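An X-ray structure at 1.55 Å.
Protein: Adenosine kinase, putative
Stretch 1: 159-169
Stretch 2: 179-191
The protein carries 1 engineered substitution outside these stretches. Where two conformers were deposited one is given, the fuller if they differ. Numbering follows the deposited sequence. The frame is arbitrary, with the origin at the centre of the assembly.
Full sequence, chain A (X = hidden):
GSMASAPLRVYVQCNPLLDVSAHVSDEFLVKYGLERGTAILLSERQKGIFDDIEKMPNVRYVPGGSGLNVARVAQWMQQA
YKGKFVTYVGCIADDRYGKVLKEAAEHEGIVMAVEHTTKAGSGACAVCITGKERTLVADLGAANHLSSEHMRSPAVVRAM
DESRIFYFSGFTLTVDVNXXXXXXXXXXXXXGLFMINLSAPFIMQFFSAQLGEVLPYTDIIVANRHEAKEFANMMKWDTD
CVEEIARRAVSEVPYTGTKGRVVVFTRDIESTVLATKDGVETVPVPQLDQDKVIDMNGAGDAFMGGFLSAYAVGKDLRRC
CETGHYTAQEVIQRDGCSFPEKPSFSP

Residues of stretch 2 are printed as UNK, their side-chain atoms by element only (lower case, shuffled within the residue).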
ATOM      1  N   ALA A 159       9.244  11.158 -14.255  1.00 19.07           N
ATOM      2  CA  ALA A 159       8.969   9.811 -13.731  1.00 16.99           C
ATOM      3  C   ALA A 159       7.664   9.227 -14.236  1.00 15.92           C
ATOM      4  O   ALA A 159       7.596   8.034 -14.590  1.00 18.58           O
ATOM      5  CB  ALA A 159       8.998   9.818 -12.195  1.00 15.14           C
ATOM      6  N   MET A 160       6.622  10.054 -14.293  1.00 17.06           N
ATOM      7  CA  MET A 160       5.361   9.580 -14.830  1.00 16.07           C
ATOM      8  C   MET A 160       5.505   9.245 -16.328  1.00 15.28           C
ATOM      9  O   MET A 160       5.017   8.206 -16.770  1.00 14.98           O
ATOM     10  CB  MET A 160       4.263  10.612 -14.635  1.00 14.76           C
ATOM     11  CG  MET A 160       3.806  10.757 -13.186  1.00 17.34           C
ATOM     12  SD  MET A 160       2.180  11.589 -13.168  1.00 20.43           S
ATOM     13  CE  MET A 160       1.841  11.536 -11.399  1.00 19.02           C
ATOM     14  N   ASP A 161       6.187  10.101 -17.083  1.00 17.42           N
ATOM     15  CA  ASP A 161       6.334   9.851 -18.526  1.00 15.11           C
ATOM     16  C   ASP A 161       7.071   8.562 -18.839  1.00 18.01           C
ATOM     17  O   ASP A 161       6.791   7.938 -19.845  1.00 21.82           O
ATOM     18  CB  ASP A 161       7.007  11.008 -19.266  1.00 16.36           C
ATOM     19  CG  ASP A 161       6.101  12.229 -19.384  1.00 19.48           C
ATOM     20  OD1 ASP A 161       4.855  12.061 -19.322  1.00 24.54           O
ATOM     21  OD2 ASP A 161       6.622  13.341 -19.529  1.00 21.72           O
ATOM     22  N   GLU A 162       8.001   8.167 -17.960  1.00 18.94           N
ATOM     23  CA  GLU A 162       8.799   6.960 -18.228  1.00 21.20           C
ATOM     24  C   GLU A 162       8.186   5.661 -17.652  1.00 17.36           C
ATOM     25  O   GLU A 162       8.623   4.550 -17.985  1.00 20.59           O
ATOM     26  CB  GLU A 162      10.248   7.161 -17.759  1.00 25.64           C
ATOM     27  CG  GLU A 162      10.381   7.189 -16.262  1.00 37.40           C
ATOM     28  CD  GLU A 162      11.705   7.750 -15.762  1.00 47.17           C
ATOM     29  OE1 GLU A 162      12.582   8.128 -16.574  1.00 45.15           O
ATOM     30  OE2 GLU A 162      11.849   7.824 -14.527  1.00 41.26           O
ATOM     31  N   SER A 163       7.175   5.807 -16.790  1.00 14.82           N
ATOM     32  CA  SER A 163       6.542   4.655 -16.113  1.00 12.49           C
ATOM     33  C   SER A 163       5.398   4.090 -16.933  1.00 13.97           C
ATOM     34  O   SER A 163       4.766   4.812 -17.745  1.00 17.24           O
ATOM     35  CB  SER A 163       6.024   5.072 -14.718  1.00 14.84           C
ATOM     36  OG  SER A 163       7.110   5.521 -13.919  1.00 17.37           O
ATOM     37  N   ARG A 164       5.116   2.806 -16.728  1.00 14.73           N
ATOM     38  CA  ARG A 164       3.983   2.165 -17.425  1.00 14.74           C
ATOM     39  C   ARG A 164       2.993   1.522 -16.462  1.00 14.55           C
ATOM     40  O   ARG A 164       1.893   1.165 -16.862  1.00 18.74           O
ATOM     41  CB  ARG A 164       4.450   1.149 -18.475  1.00 17.68           C
ATOM     42  CG  ARG A 164       5.240   1.766 -19.595  1.00 20.17           C
ATOM     43  CD  ARG A 164       4.362   2.724 -20.414  1.00 18.30           C
ATOM     44  NE  ARG A 164       5.091   3.303 -21.537  1.00 21.14           N
ATOM     45  CZ  ARG A 164       5.765   4.459 -21.486  1.00 22.73           C
ATOM     46  NH1 ARG A 164       5.801   5.190 -20.356  1.00 21.44           N
ATOM     47  NH2 ARG A 164       6.396   4.874 -22.587  1.00 27.74           N
ATOM     48  N   ILE A 165       3.395   1.389 -15.202  1.00 14.33           N
ATOM     49  CA  ILE A 165       2.508   0.877 -14.151  1.00 12.62           C
ATOM     50  C   ILE A 165       2.488   1.927 -13.026  1.00 12.39           C
ATOM     51  O   ILE A 165       3.547   2.365 -12.587  1.00 13.98           O
ATOM     52  CB  ILE A 165       3.012  -0.486 -13.599  1.00 12.30           C
ATOM     53  CG1 ILE A 165       2.979  -1.577 -14.661  1.00 16.27           C
ATOM     54  CG2 ILE A 165       2.184  -0.899 -12.369  1.00 13.38           C
ATOM     55  CD1 ILE A 165       3.896  -2.777 -14.364  1.00 18.98           C
ATOM     56  N   PHE A 166       1.290   2.343 -12.628  1.00 12.03           N
ATOM     57  CA  PHE A 166       1.088   3.385 -11.631  1.00 10.86           C
ATOM     58  C   PHE A 166       0.327   2.754 -10.492  1.00 12.42           C
ATOM     59  O   PHE A 166      -0.756   2.197 -10.698  1.00 14.06           O
ATOM     60  CB  PHE A 166       0.297   4.541 -12.263  1.00 12.23           C
ATOM     61  CG  PHE A 166       1.033   5.208 -13.407  1.00 11.24           C
ATOM     62  CD1 PHE A 166       1.039   4.630 -14.683  1.00 12.53           C
ATOM     63  CD2 PHE A 166       1.741   6.398 -13.188  1.00 12.74           C
ATOM     64  CE1 PHE A 166       1.713   5.242 -15.727  1.00 16.54           C
ATOM     65  CE2 PHE A 166       2.440   7.002 -14.250  1.00 14.62           C
ATOM     66  CZ  PHE A 166       2.413   6.424 -15.504  1.00 14.64           C
ATOM     67  N   TYR A 167       0.914   2.834  -9.294  1.00 10.83           N
ATOM     68  CA  TYR A 167       0.285   2.272  -8.121  1.00 11.62           C
ATOM     69  C   TYR A 167       0.153   3.349  -7.061  1.00 11.95           C
ATOM     70  O   TYR A 167       1.168   3.949  -6.632  1.00 11.64           O
ATOM     71  CB  TYR A 167       1.104   1.097  -7.569  1.00 12.41           C
ATOM     72  CG  TYR A 167       0.629   0.671  -6.202  1.00 14.09           C
ATOM     73  CD1 TYR A 167      -0.583   0.002  -6.048  1.00 19.71           C
ATOM     74  CD2 TYR A 167       1.368   0.983  -5.077  1.00 15.11           C
ATOM     75  CE1 TYR A 167      -1.030  -0.370  -4.783  1.00 24.71           C
ATOM     76  CE2 TYR A 167       0.929   0.609  -3.814  1.00 16.67           C
ATOM     77  CZ  TYR A 167      -0.264  -0.051  -3.692  1.00 23.58           C
ATOM     78  OH  TYR A 167      -0.689  -0.414  -2.434  1.00 26.81           O
ATOM     79  N   PHE A 168      -1.082   3.565  -6.623  1.00 13.26           N
ATOM     80  CA  PHE A 168      -1.358   4.447  -5.501  1.00 11.37           C
ATOM     81  C   PHE A 168      -2.003   3.671  -4.394  1.00 12.61           C
ATOM     82  O   PHE A 168      -2.863   2.840  -4.654  1.00 12.87           O
ATOM     83  CB  PHE A 168      -2.325   5.555  -5.912  1.00 12.73           C
ATOM     84  CG  PHE A 168      -1.668   6.704  -6.602  1.00 12.57           C
ATOM     85  CD1 PHE A 168      -0.942   6.528  -7.800  1.00 13.65           C
ATOM     86  CD2 PHE A 168      -1.825   7.984  -6.101  1.00 12.34           C
ATOM     87  CE1 PHE A 168      -0.327   7.622  -8.442  1.00 13.19           C
ATOM     88  CE2 PHE A 168      -1.244   9.083  -6.750  1.00 12.82           C
ATOM     89  CZ  PHE A 168      -0.488   8.886  -7.930  1.00 13.48           C
ATOM     90  N   SER A 169      -1.583   3.926  -3.153  1.00 12.12           N
ATOM     91  CA  SER A 169      -2.325   3.376  -2.027  0.67 11.20           C
ATOM     92  C   SER A 169      -3.654   4.113  -1.895  1.00 13.69           C
ATOM     93  O   SER A 169      -3.763   5.301  -2.235  1.00 12.32           O
ATOM     94  CB  SER A 169      -1.525   3.540  -0.744  0.67 13.47           C
ATOM     95  OG  SER A 169      -1.508   4.900  -0.358  0.67 10.68           O
ATOM     96  N   UNK A 179      -4.139  14.817  -7.034  1.00 12.71           N
ATOM     97  CA  UNK A 179      -2.813  14.246  -7.315  1.00 12.70           C
ATOM     98  C   UNK A 179      -2.969  12.861  -7.924  1.00 13.71           C
ATOM     99  O   UNK A 179      -2.254  12.484  -8.856  1.00 13.74           O
ATOM    100  n   UNK A 179      -1.174  16.984  -3.918  1.00 16.15           N
ATOM    101  c   UNK A 179      -1.634  17.561  -5.019  1.00 18.53           C
ATOM    102  c   UNK A 179      -1.203  15.623  -4.089  1.00 15.40           C
ATOM    103  n   UNK A 179      -1.978  16.616  -5.880  1.00 15.99           N
ATOM    104  c   UNK A 179      -1.994  14.095  -6.030  1.00 13.11           C
ATOM    105  c   UNK A 179      -1.722  15.384  -5.321  1.00 15.21           C
ATOM    106  N   UNK A 180      -3.915  12.096  -7.402  1.00 11.42           N
ATOM    107  CA  UNK A 180      -4.205  10.763  -7.893  1.00 11.76           C
ATOM    108  C   UNK A 180      -4.726  10.856  -9.308  1.00 13.75           C
ATOM    109  O   UNK A 180      -4.271  10.087 -10.170  1.00 13.85           O
ATOM    110  c   UNK A 180      -4.838  10.158  -5.515  1.00 11.92           C
ATOM    111  c   UNK A 180      -5.312   8.574  -7.382  1.00 14.63           C
ATOM    112  c   UNK A 180      -5.247  10.051  -7.009  1.00 11.41           C
ATOM    113  N   UNK A 181      -5.663  11.784  -9.555  1.00 14.12           N
ATOM    114  CA  UNK A 181      -6.244  11.918 -10.907  1.00 13.73           C
ATOM    115  C   UNK A 181      -5.194  12.278 -11.966  1.00 14.34           C
ATOM    116  O   UNK A 181      -5.273  11.805 -13.113  1.00 16.18           O
ATOM    117  c   UNK A 181      -8.605  12.432 -10.102  1.00 14.77           C
ATOM    118  c   UNK A 181      -9.596  13.586  -9.930  1.00 18.02           C
ATOM    119  c   UNK A 181      -9.352  11.214 -10.769  1.00 16.74           C
ATOM    120  c   UNK A 181      -7.407  12.918 -10.902  1.00 15.26           C
ATOM    121  N   UNK A 182      -4.164  13.021 -11.562  1.00 15.79           N
ATOM    122  CA  UNK A 182      -3.072  13.335 -12.498  1.00 13.87           C
ATOM    123  C   UNK A 182      -2.425  12.038 -12.984  1.00 14.60           C
ATOM    124  O   UNK A 182      -2.207  11.853 -14.175  1.00 15.72           O
ATOM    125  c   UNK A 182      -0.822  14.501 -12.798  1.00 23.14           C
ATOM    126  c   UNK A 182      -2.022  14.246 -11.875  1.00 15.59           C
ATOM    127  n   UNK A 182       1.500  15.086 -12.432  1.00 22.26           N
ATOM    128  c   UNK A 182       0.229  15.369 -12.150  1.00 24.31           C
ATOM    129  o   UNK A 182      -0.097  16.291 -11.398  1.00 26.69           O
ATOM    130  N   UNK A 183      -2.124  11.132 -12.064  1.00 13.47           N
ATOM    131  CA  UNK A 183      -1.571   9.838 -12.477  1.00 13.24           C
ATOM    132  C   UNK A 183      -2.572   8.978 -13.248  1.00 14.17           C
ATOM    133  O   UNK A 183      -2.187   8.247 -14.170  1.00 15.06           O
ATOM    134  c   UNK A 183      -1.059   9.063 -11.257  1.00 14.70           C
ATOM    135  N   UNK A 184      -3.855   9.036 -12.882  1.00 14.33           N
ATOM    136  CA  UNK A 184      -4.859   8.303 -13.647  1.00 14.36           C
ATOM    137  C   UNK A 184      -4.876   8.710 -15.116  1.00 16.16           C
ATOM    138  O   UNK A 184      -4.942   7.845 -15.999  1.00 17.13           O
ATOM    139  s   UNK A 184      -6.568   7.825 -11.497  1.00 15.33           S
ATOM    140  c   UNK A 184      -6.242   8.591 -13.071  1.00 14.80           C
ATOM    141  N   UNK A 185      -4.839  10.015 -15.369  1.00 15.43           N
ATOM    142  CA  UNK A 185      -4.789  10.523 -16.728  1.00 17.52           C
ATOM    143  C   UNK A 185      -3.456  10.177 -17.402  1.00 17.37           C
ATOM    144  O   UNK A 185      -3.442   9.852 -18.595  1.00 18.32           O
ATOM    145  c   UNK A 185      -6.516  12.350 -16.348  1.00 22.34           C
ATOM    146  n   UNK A 185      -6.978  14.850 -13.809  1.00 32.34           N
ATOM    147  c   UNK A 185      -5.931  15.162 -14.581  1.00 33.78           C
ATOM    148  n   UNK A 185      -5.854  14.731 -15.844  1.00 33.04           N
ATOM    149  n   UNK A 185      -4.957  15.924 -14.084  1.00 30.99           N
ATOM    150  c   UNK A 185      -6.835  13.863 -16.500  1.00 27.64           C
ATOM    151  c   UNK A 185      -5.059  12.023 -16.731  1.00 18.55           C
ATOM    152  N   UNK A 186      -2.343  10.251 -16.667  1.00 15.09           N
ATOM    153  CA  UNK A 186      -1.058   9.887 -17.265  1.00 17.78           C
ATOM    154  C   UNK A 186      -1.015   8.420 -17.694  1.00 17.59           C
ATOM    155  O   UNK A 186      -0.481   8.088 -18.763  1.00 18.57           O
ATOM    156  c   UNK A 186       1.842  10.781 -17.992  1.00 21.97           C
ATOM    157  n   UNK A 186       2.451  13.151 -18.710  1.00 22.97           N
ATOM    158  c   UNK A 186       0.068  10.186 -16.275  1.00 15.57           C
ATOM    159  c   UNK A 186       1.957  12.270 -17.593  1.00 24.81           C
ATOM    160  c   UNK A 186       1.440   9.867 -16.809  1.00 20.32           C
ATOM    161  N   UNK A 187      -1.567   7.533 -16.861  1.00 15.26           N
ATOM    162  CA  UNK A 187      -1.599   6.108 -17.210  1.00 16.34           C
ATOM    163  C   UNK A 187      -2.312   5.903 -18.552  1.00 18.32           C
ATOM    164  O   UNK A 187      -1.879   5.089 -19.379  1.00 18.73           O
ATOM    165  c   UNK A 187      -2.299   5.319 -16.137  1.00 15.28           C
ATOM    166  N   UNK A 188      -3.384   6.665 -18.813  1.00 18.52           N
ATOM    167  CA  UNK A 188      -4.055   6.567 -20.122  1.00 18.19           C
ATOM    168  C   UNK A 188      -3.165   7.087 -21.254  1.00 18.31           C
ATOM    169  O   UNK A 188      -3.048   6.441 -22.294  1.00 21.83           O
ATOM    170  n   UNK A 188      -9.692   6.268 -19.201  1.00 23.01           N
ATOM    171  c   UNK A 188      -6.389   6.711 -19.095  1.00 18.54           C
ATOM    172  n   UNK A 188      -9.932   4.677 -17.565  1.00 22.37           N
ATOM    173  n   UNK A 188      -7.933   4.840 -18.669  1.00 20.85           N
ATOM    174  c   UNK A 188      -9.187   5.260 -18.483  1.00 20.15           C
ATOM    175  c   UNK A 188      -6.988   5.412 -19.622  1.00 20.87           C
ATOM    176  c   UNK A 188      -5.401   7.301 -20.114  1.00 17.95           C
ATOM    177  N   UNK A 189      -2.526   8.233 -21.016  1.00 17.40           N
ATOM    178  CA  UNK A 189      -1.627   8.848 -21.982  1.00 17.49           C
ATOM    179  C   UNK A 189      -0.542   7.895 -22.471  1.00 17.76           C
ATOM    180  O   UNK A 189      -0.241   7.862 -23.655  1.00 20.66           O
ATOM    181  o   UNK A 189       0.460  12.386 -20.589  1.00 22.13           O
ATOM    182  o   UNK A 189       1.561  12.661 -22.435  1.00 20.38           O
ATOM    183  c   UNK A 189      -0.989  10.134 -21.412  1.00 17.75           C
ATOM    184  c   UNK A 189      -0.006  10.850 -22.405  1.00 19.49           C
ATOM    185  c   UNK A 189       0.738  12.033 -21.752  1.00 17.86           C
ATOM    186  N   UNK A 190       0.055   7.155 -21.536  1.00 17.95           N
ATOM    187  CA  UNK A 190       1.145   6.250 -21.896  1.00 19.35           C
ATOM    188  C   UNK A 190       0.705   4.805 -22.183  1.00 20.95           C
ATOM    189  O   UNK A 190       1.551   3.929 -22.350  1.00 23.36           O
ATOM    190  c   UNK A 190       2.256   6.271 -20.804  1.00 20.34           C
ATOM    191  c   UNK A 190       1.737   5.694 -19.500  1.00 16.64           C
ATOM    192  c   UNK A 190       2.742   7.695 -20.572  1.00 20.54           C
ATOM    193  N   UNK A 191      -0.604   4.555 -22.287  1.00 19.76           N
ATOM    194  CA  UNK A 191      -1.127   3.195 -22.492  1.00 19.59           C
ATOM    195  C   UNK A 191      -0.568   2.252 -21.414  1.00 18.71           C
ATOM    196  O   UNK A 191      -0.107   1.145 -21.724  1.00 20.68           O
ATOM    197  c   UNK A 191      -0.803   2.652 -23.889  1.00 24.90           C
ATOM    198  o   UNK A 191      -1.127   0.557 -24.991  1.00 43.22           O
ATOM    199  o   UNK A 191      -2.758   1.298 -23.736  1.00 33.02           O
ATOM    200  c   UNK A 191      -1.618   1.411 -24.232  1.00 29.97           C
TER
HETATM  201  O   HOH W   1       4.468  15.480 -19.897  1.00 22.69           O

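At position 179, one carbon is followed by a five-membered ring of three carbons and two nitrogens; the ring leads away from stretch 1, and the backbone O lies 4.1 Å from Phe168 CZ. This is His179. At 180, a single carbon bears two more, the fork of a β-branched aliphatic residue, and one carbon of the fork sits 3.8 Å from Phe168 CD2: Val180, with CG2 making that contact. Position 181 has four carbons forked at the second and points away from stretch 1: Leu181. Position 182 has three carbons, the third carrying one oxygen and one nitrogen, so an amide ends the chain, its nitrogen 3.6 Å from Met160 SD. Gln182 is fully extended to its CD, and its NE2 gives Met160 SD a weak hydrogen bond.

At 183 a lone carbon, CB, is pressed against Phe168 CE1 at 3.2 Å and also meets Met160 CE at 3.8 Å and Phe166 CD2 at 4.3 Å: Ala183, whose small side chain lies among the rings of Phe166 and Phe168 and the end of Met160. Position 184, one carbon and one sulfur directed away, is Cys184. Three carbons, a nitrogen and a carbon with two further nitrogens, out of reach of stretch 1, make 185 Arg185.

At 186, four carbons in a row end in a nitrogen 2.7 Å from Asp161 OD1, which gives Lys186. The chain bends at chi2 and chi3, both p, with CG 3.6 Å from Met160 CB, while NZ forms a salt bridge with Asp161 OD1. The single carbon at 187, CB, lies 3.7 Å from Phe166 CD1, and the backbone N lies over one face of that ring: Ala187. Position 188 repeats the guanidinium pattern and points away: Arg188. Position 189, with three carbons and two terminal oxygens, is Glu189, whose OE1 forms a second salt bridge with Lys186 NZ at 2.8 Å.

Position 190 again has one carbon carrying two; one of the two lies 3.8 Å from Phe166 CE1, near the ring plane, and CB covers one face of the Arg164 guanidinium. Val190 has left helical geometry, and its CG2 is the atom beside Phe166. Two carbons, the second with two oxygens, make 191 the exposed Asp191.

The helix runs nearly antiparallel to the strand, at 162° and 9.0 Å between axes. Alternation along the strand turns Phe166 and Phe168 toward the helix, where their rings pack on alanines. Beside this apolar packing, Lys186 lays its aliphatic portion along Met160 and bridges Asp161 and Glu189. A water accepting weakly from Lys186 NZ and donating to Asp161 OD2 also links the first pair.

Stretch 2 (179-191) HVLQACRKAREVD
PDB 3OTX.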